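Local coordinates for uncharacterized protein YPL067C (Saccharomyces cerevisiae, PDB 5KCI), which is of unknown function but is a cytoplasmic yeast protein probably related to the histidine triad proteins, at residues L143-N154 against A167-Y178. Residues are numbered along the deposited sequence; the frame is centred on the assembly and turned at random.
With SO4 (sulfate ion), chain D.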
loop_
_atom_site.group_PDB
_atom_site.type_symbol
_atom_site.label_atom_id
_atom_site.label_comp_id
_atom_site.label_asym_id
_atom_site.label_seq_id
_atom_site.Cartn_x
_atom_site.Cartn_y
_atom_site.Cartn_z
ATOM N N LEU A 143 -7.100 10.096 -11.096
ATOM C CA LEU A 143 -7.683 8.984 -10.339
ATOM C C LEU A 143 -8.385 9.472 -9.087
ATOM O O LEU A 143 -9.505 9.043 -8.774
ATOM C CB LEU A 143 -6.600 7.991 -9.970
ATOM C CG LEU A 143 -5.888 7.314 -11.146
ATOM C CD1 LEU A 143 -4.734 6.445 -10.647
ATOM C CD2 LEU A 143 -6.833 6.492 -11.959
ATOM N N LEU A 144 -7.747 10.375 -8.351
ATOM C CA LEU A 144 -8.420 10.934 -7.178
ATOM C C LEU A 144 -9.696 11.637 -7.604
ATOM O O LEU A 144 -10.743 11.484 -6.959
ATOM C CB LEU A 144 -7.502 11.913 -6.466
ATOM C CG LEU A 144 -6.256 11.257 -5.882
ATOM C CD1 LEU A 144 -5.164 12.291 -5.646
ATOM C CD2 LEU A 144 -6.653 10.549 -4.569
ATOM N N SER A 145 -9.622 12.408 -8.699
ATOM C CA SER A 145 -10.800 13.144 -9.140
ATOM C C SER A 145 -11.928 12.179 -9.453
ATOM O O SER A 145 -13.098 12.498 -9.221
ATOM C CB SER A 145 -10.489 14.003 -10.371
ATOM O OG SER A 145 -9.422 14.892 -10.134
ATOM N N SER A 146 -11.582 10.976 -9.925
ATOM C CA SER A 146 -12.548 9.933 -10.272
ATOM C C SER A 146 -13.028 9.065 -9.104
ATOM O O SER A 146 -13.914 8.229 -9.310
ATOM C CB SER A 146 -11.920 9.030 -11.331
ATOM O OG SER A 146 -11.541 9.771 -12.493
ATOM N N GLY A 147 -12.481 9.203 -7.895
ATOM C CA GLY A 147 -12.778 8.245 -6.848
ATOM C C GLY A 147 -12.117 6.894 -7.050
ATOM O O GLY A 147 -12.606 5.881 -6.549
ATOM N N HIS A 148 -10.997 6.862 -7.764
ATOM C CA HIS A 148 -10.380 5.623 -8.204
ATOM C C HIS A 148 -9.066 5.361 -7.484
ATOM O O HIS A 148 -8.185 4.662 -7.993
ATOM C CB HIS A 148 -10.187 5.662 -9.720
ATOM C CG HIS A 148 -11.465 5.462 -10.456
ATOM N ND1 HIS A 148 -11.581 5.587 -11.831
ATOM C CD2 HIS A 148 -12.694 5.126 -10.000
ATOM C CE1 HIS A 148 -12.833 5.340 -12.180
ATOM N NE2 HIS A 148 -13.527 5.056 -11.092
ATOM N N VAL A 149 -8.949 5.909 -6.279
ATOM C CA VAL A 149 -7.880 5.561 -5.359
ATOM C C VAL A 149 -8.526 5.061 -4.076
ATOM O O VAL A 149 -9.409 5.730 -3.525
ATOM C CB VAL A 149 -6.979 6.764 -5.042
ATOM C CG1 VAL A 149 -5.807 6.321 -4.118
ATOM C CG2 VAL A 149 -6.445 7.396 -6.308
ATOM N N ALA A 150 -8.062 3.917 -3.577
ATOM C CA ALA A 150 -8.521 3.437 -2.281
ATOM C C ALA A 150 -7.336 2.860 -1.535
ATOM O O ALA A 150 -6.311 2.534 -2.128
ATOM C CB ALA A 150 -9.610 2.359 -2.415
ATOM N N TRP A 151 -7.500 2.687 -0.228
ATOM C CA TRP A 151 -6.400 2.125 0.536
ATOM C C TRP A 151 -6.949 1.439 1.774
ATOM O O TRP A 151 -8.045 1.753 2.248
ATOM C CB TRP A 151 -5.359 3.191 0.928
ATOM C CG TRP A 151 -5.830 4.223 1.903
ATOM C CD1 TRP A 151 -6.430 5.423 1.613
ATOM C CD2 TRP A 151 -5.723 4.170 3.345
ATOM N NE1 TRP A 151 -6.711 6.103 2.777
ATOM C CE2 TRP A 151 -6.286 5.361 3.847
ATOM C CE3 TRP A 151 -5.218 3.229 4.241
ATOM C CZ2 TRP A 151 -6.353 5.650 5.226
ATOM C CZ3 TRP A 151 -5.288 3.517 5.627
ATOM C CH2 TRP A 151 -5.850 4.715 6.092
ATOM N N PHE A 152 -6.170 0.472 2.267
ATOM C CA PHE A 152 -6.500 -0.178 3.520
ATOM C C PHE A 152 -5.229 -0.708 4.146
ATOM O O PHE A 152 -4.229 -0.959 3.476
ATOM C CB PHE A 152 -7.479 -1.338 3.362
ATOM C CG PHE A 152 -6.997 -2.424 2.434
ATOM C CD1 PHE A 152 -7.145 -2.314 1.045
ATOM C CD2 PHE A 152 -6.445 -3.581 2.941
ATOM C CE1 PHE A 152 -6.700 -3.316 0.220
ATOM C CE2 PHE A 152 -5.995 -4.591 2.114
ATOM C CZ PHE A 152 -6.127 -4.476 0.755
ATOM N N VAL A 153 -5.312 -0.916 5.453
ATOM C CA VAL A 153 -4.235 -1.525 6.201
ATOM C C VAL A 153 -4.792 -2.791 6.836
ATOM O O VAL A 153 -5.774 -2.730 7.582
ATOM C CB VAL A 153 -3.693 -0.574 7.282
ATOM C CG1 VAL A 153 -2.702 -1.298 8.144
ATOM C CG2 VAL A 153 -3.047 0.638 6.606
ATOM N N ASN A 154 -4.166 -3.920 6.551
ATOM C CA ASN A 154 -4.627 -5.181 7.099
ATOM C C ASN A 154 -4.477 -5.200 8.616
ATOM O O ASN A 154 -3.499 -4.694 9.177
ATOM C CB ASN A 154 -3.860 -6.341 6.497
ATOM C CG ASN A 154 -4.484 -6.842 5.198
ATOM O OD1 ASN A 154 -5.667 -6.635 4.954
ATOM N ND2 ASN A 154 -3.714 -7.555 4.419
ATOM N N ALA A 167 0.577 -0.038 3.857
ATOM C CA ALA A 167 -0.786 0.145 3.410
ATOM C C ALA A 167 -0.917 -0.418 2.006
ATOM O O ALA A 167 0.001 -0.318 1.191
ATOM C CB ALA A 167 -1.195 1.631 3.407
ATOM N N HIS A 168 -2.054 -1.023 1.745
ATOM C CA HIS A 168 -2.422 -1.452 0.407
ATOM C C HIS A 168 -3.095 -0.274 -0.293
ATOM O O HIS A 168 -4.069 0.280 0.218
ATOM C CB HIS A 168 -3.318 -2.679 0.485
ATOM C CG HIS A 168 -2.645 -3.849 1.120
ATOM N ND1 HIS A 168 -1.963 -4.787 0.385
ATOM C CD2 HIS A 168 -2.468 -4.187 2.425
ATOM C CE1 HIS A 168 -1.429 -5.685 1.199
ATOM N NE2 HIS A 168 -1.725 -5.345 2.441
ATOM N N VAL A 169 -2.526 0.148 -1.416
ATOM C CA VAL A 169 -3.003 1.305 -2.163
ATOM C C VAL A 169 -3.458 0.776 -3.502
ATOM O O VAL A 169 -2.646 0.211 -4.241
ATOM C CB VAL A 169 -1.916 2.365 -2.360
ATOM C CG1 VAL A 169 -2.394 3.491 -3.223
ATOM C CG2 VAL A 169 -1.418 2.926 -1.014
ATOM N N LEU A 170 -4.738 0.932 -3.792
ATOM C CA LEU A 170 -5.369 0.430 -4.999
ATOM C C LEU A 170 -5.664 1.596 -5.917
ATOM O O LEU A 170 -6.226 2.601 -5.478
ATOM C CB LEU A 170 -6.682 -0.291 -4.679
ATOM C CG LEU A 170 -6.588 -1.385 -3.607
ATOM C CD1 LEU A 170 -7.929 -2.088 -3.493
ATOM C CD2 LEU A 170 -5.522 -2.388 -3.905
ATOM N N LEU A 171 -5.339 1.414 -7.208
ATOM C CA LEU A 171 -5.574 2.428 -8.221
ATOM C C LEU A 171 -6.425 1.792 -9.296
ATOM O O LEU A 171 -6.069 0.718 -9.783
ATOM C CB LEU A 171 -4.269 2.903 -8.855
ATOM C CG LEU A 171 -3.186 3.429 -7.921
ATOM C CD1 LEU A 171 -2.014 3.921 -8.731
ATOM C CD2 LEU A 171 -3.749 4.505 -7.029
ATOM N N PHE A 172 -7.538 2.431 -9.666
ATOM C CA PHE A 172 -8.422 1.848 -10.673
ATOM C C PHE A 172 -8.249 2.588 -11.996
ATOM O O PHE A 172 -8.479 3.804 -12.075
ATOM C CB PHE A 172 -9.881 1.878 -10.216
ATOM C CG PHE A 172 -10.855 1.132 -11.145
ATOM C CD1 PHE A 172 -10.467 0.007 -11.864
ATOM C CD2 PHE A 172 -12.178 1.540 -11.227
ATOM C CE1 PHE A 172 -11.368 -0.660 -12.677
ATOM C CE2 PHE A 172 -13.086 0.855 -12.030
ATOM C CZ PHE A 172 -12.667 -0.244 -12.752
ATOM N N PHE A 173 -7.890 1.826 -13.034
ATOM C CA PHE A 173 -7.768 2.307 -14.405
ATOM C C PHE A 173 -8.822 1.554 -15.217
ATOM O O PHE A 173 -8.544 0.471 -15.729
ATOM C CB PHE A 173 -6.369 2.048 -14.965
ATOM C CG PHE A 173 -5.253 2.719 -14.211
ATOM C CD1 PHE A 173 -4.624 2.074 -13.170
ATOM C CD2 PHE A 173 -4.798 3.957 -14.578
ATOM C CE1 PHE A 173 -3.583 2.661 -12.525
ATOM C CE2 PHE A 173 -3.763 4.549 -13.936
ATOM C CZ PHE A 173 -3.153 3.899 -12.875
ATOM N N PRO A 174 -10.045 2.070 -15.336
ATOM C CA PRO A 174 -11.076 1.336 -16.093
ATOM C C PRO A 174 -10.631 1.031 -17.522
ATOM O O PRO A 174 -9.926 1.810 -18.156
ATOM C CB PRO A 174 -12.282 2.283 -16.072
ATOM C CG PRO A 174 -12.030 3.195 -14.871
ATOM C CD PRO A 174 -10.528 3.369 -14.864
ATOM N N ARG A 175 -11.024 -0.143 -17.995
ATOM C CA ARG A 175 -10.600 -0.594 -19.323
ATOM C C ARG A 175 -11.136 0.325 -20.423
ATOM O O ARG A 175 -10.535 0.429 -21.503
ATOM C CB ARG A 175 -11.046 -2.040 -19.521
ATOM C CG ARG A 175 -10.162 -3.066 -18.814
ATOM C CD ARG A 175 -8.823 -3.245 -19.519
ATOM N NE ARG A 175 -8.040 -4.337 -18.939
ATOM C CZ ARG A 175 -6.956 -4.187 -18.176
ATOM N NH1 ARG A 175 -6.473 -2.982 -17.882
ATOM N NH2 ARG A 175 -6.341 -5.264 -17.706
ATOM N N GLU A 176 -12.267 0.979 -20.194
ATOM C CA GLU A 176 -12.790 1.883 -21.212
ATOM C C GLU A 176 -12.091 3.237 -21.189
ATOM O O GLU A 176 -12.371 4.072 -22.052
ATOM C CB GLU A 176 -14.318 2.036 -21.078
ATOM C CG GLU A 176 -14.821 2.874 -19.909
ATOM C CD GLU A 176 -14.832 2.136 -18.558
ATOM O OE1 GLU A 176 -14.318 0.990 -18.473
ATOM O OE2 GLU A 176 -15.386 2.721 -17.590
ATOM N N ARG A 177 -11.155 3.444 -20.262
ATOM C CA ARG A 177 -10.437 4.704 -20.132
ATOM C C ARG A 177 -8.929 4.570 -20.283
ATOM O O ARG A 177 -8.282 5.524 -20.747
ATOM C CB ARG A 177 -10.757 5.347 -18.774
ATOM C CG ARG A 177 -12.189 5.812 -18.756
ATOM C CD ARG A 177 -12.747 5.965 -17.384
ATOM N NE ARG A 177 -12.161 7.113 -16.699
ATOM C CZ ARG A 177 -12.616 7.591 -15.544
ATOM N NH1 ARG A 177 -13.632 6.991 -14.920
ATOM N NH2 ARG A 177 -12.038 8.658 -14.999
ATOM N N TYR A 178 -8.370 3.396 -20.002
ATOM C CA TYR A 178 -6.941 3.142 -20.128
ATOM C C TYR A 178 -6.732 1.783 -20.774
ATOM O O TYR A 178 -7.333 0.798 -20.336
ATOM C CB TYR A 178 -6.267 3.152 -18.742
ATOM C CG TYR A 178 -6.293 4.468 -18.000
ATOM C CD1 TYR A 178 -5.207 5.334 -18.049
ATOM C CD2 TYR A 178 -7.382 4.821 -17.204
ATOM C CE1 TYR A 178 -5.208 6.546 -17.339
ATOM C CE2 TYR A 178 -7.406 6.025 -16.496
ATOM C CZ TYR A 178 -6.310 6.886 -16.567
ATOM O OH TYR A 178 -6.311 8.079 -15.875
HETATM S S SO4 D . -0.130 -7.861 4.568
HETATM O O1 SO4 D . 1.109 -8.033 5.362
HETATM O O2 SO4 D . -0.782 -6.581 4.775
HETATM O O3 SO4 D . 0.191 -7.971 3.128
HETATM O O4 SO4 D . -1.072 -8.918 4.915
#
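Sulfate atom O2 is gripped from both segments, and His168 NE2 donates to it at 2.8 Å in a nearly straight bond. The anion sits at the end of the antiparallel pairing of edge strand 149-152 with residues 167-172 in a four-stranded sheet. Asn154 ND2 also reaches sulfate O2, at 3.1 Å, and makes a second bond to sulfate O4. The sulfate, probably from the crystallisation liquor, is bound as well by His166 NE2 and Ser160 N, a histidine-lined anion site, as might be expected of a histidine-triad-like protein. His168 suits this place because both ring nitrogens work: ND1 bonds to His104 while NE2 faces the anion. Ala150 and Leu170 form a hydrogen-bonded pair, Leu170 N reaching Ala150 O at 2.8 Å. Phe152 and His168 form the next such pair. Phe152 CG is set between the backbone N and the carbonyl carbon, chi1 58°, which carries the ring over His168, whose CB lies against its face, 3.3 Å from Phe152 CZ. The two rings are almost parallel, 10° apart, but slid so that they barely overlap. Replacing Phe152 by an alanine would probably open a gap beside His168 and leave its imidazole freer to shift from the sulfate. On the other side of the sheet Val149 meets Leu171, branched and apolar, while the broad Trp151 ring lies against helix 120-135 and bonds through NE1 to Asn131. Beyond the strands, a Schellman motif ends helix 141-146, where Gly147 takes a positive phi, which a residue without a side chain adopts easily. His148 then receives the edge of Phe172 on one face, and Arg177 NH2 donates to Ser146 OG at 2.8 Å.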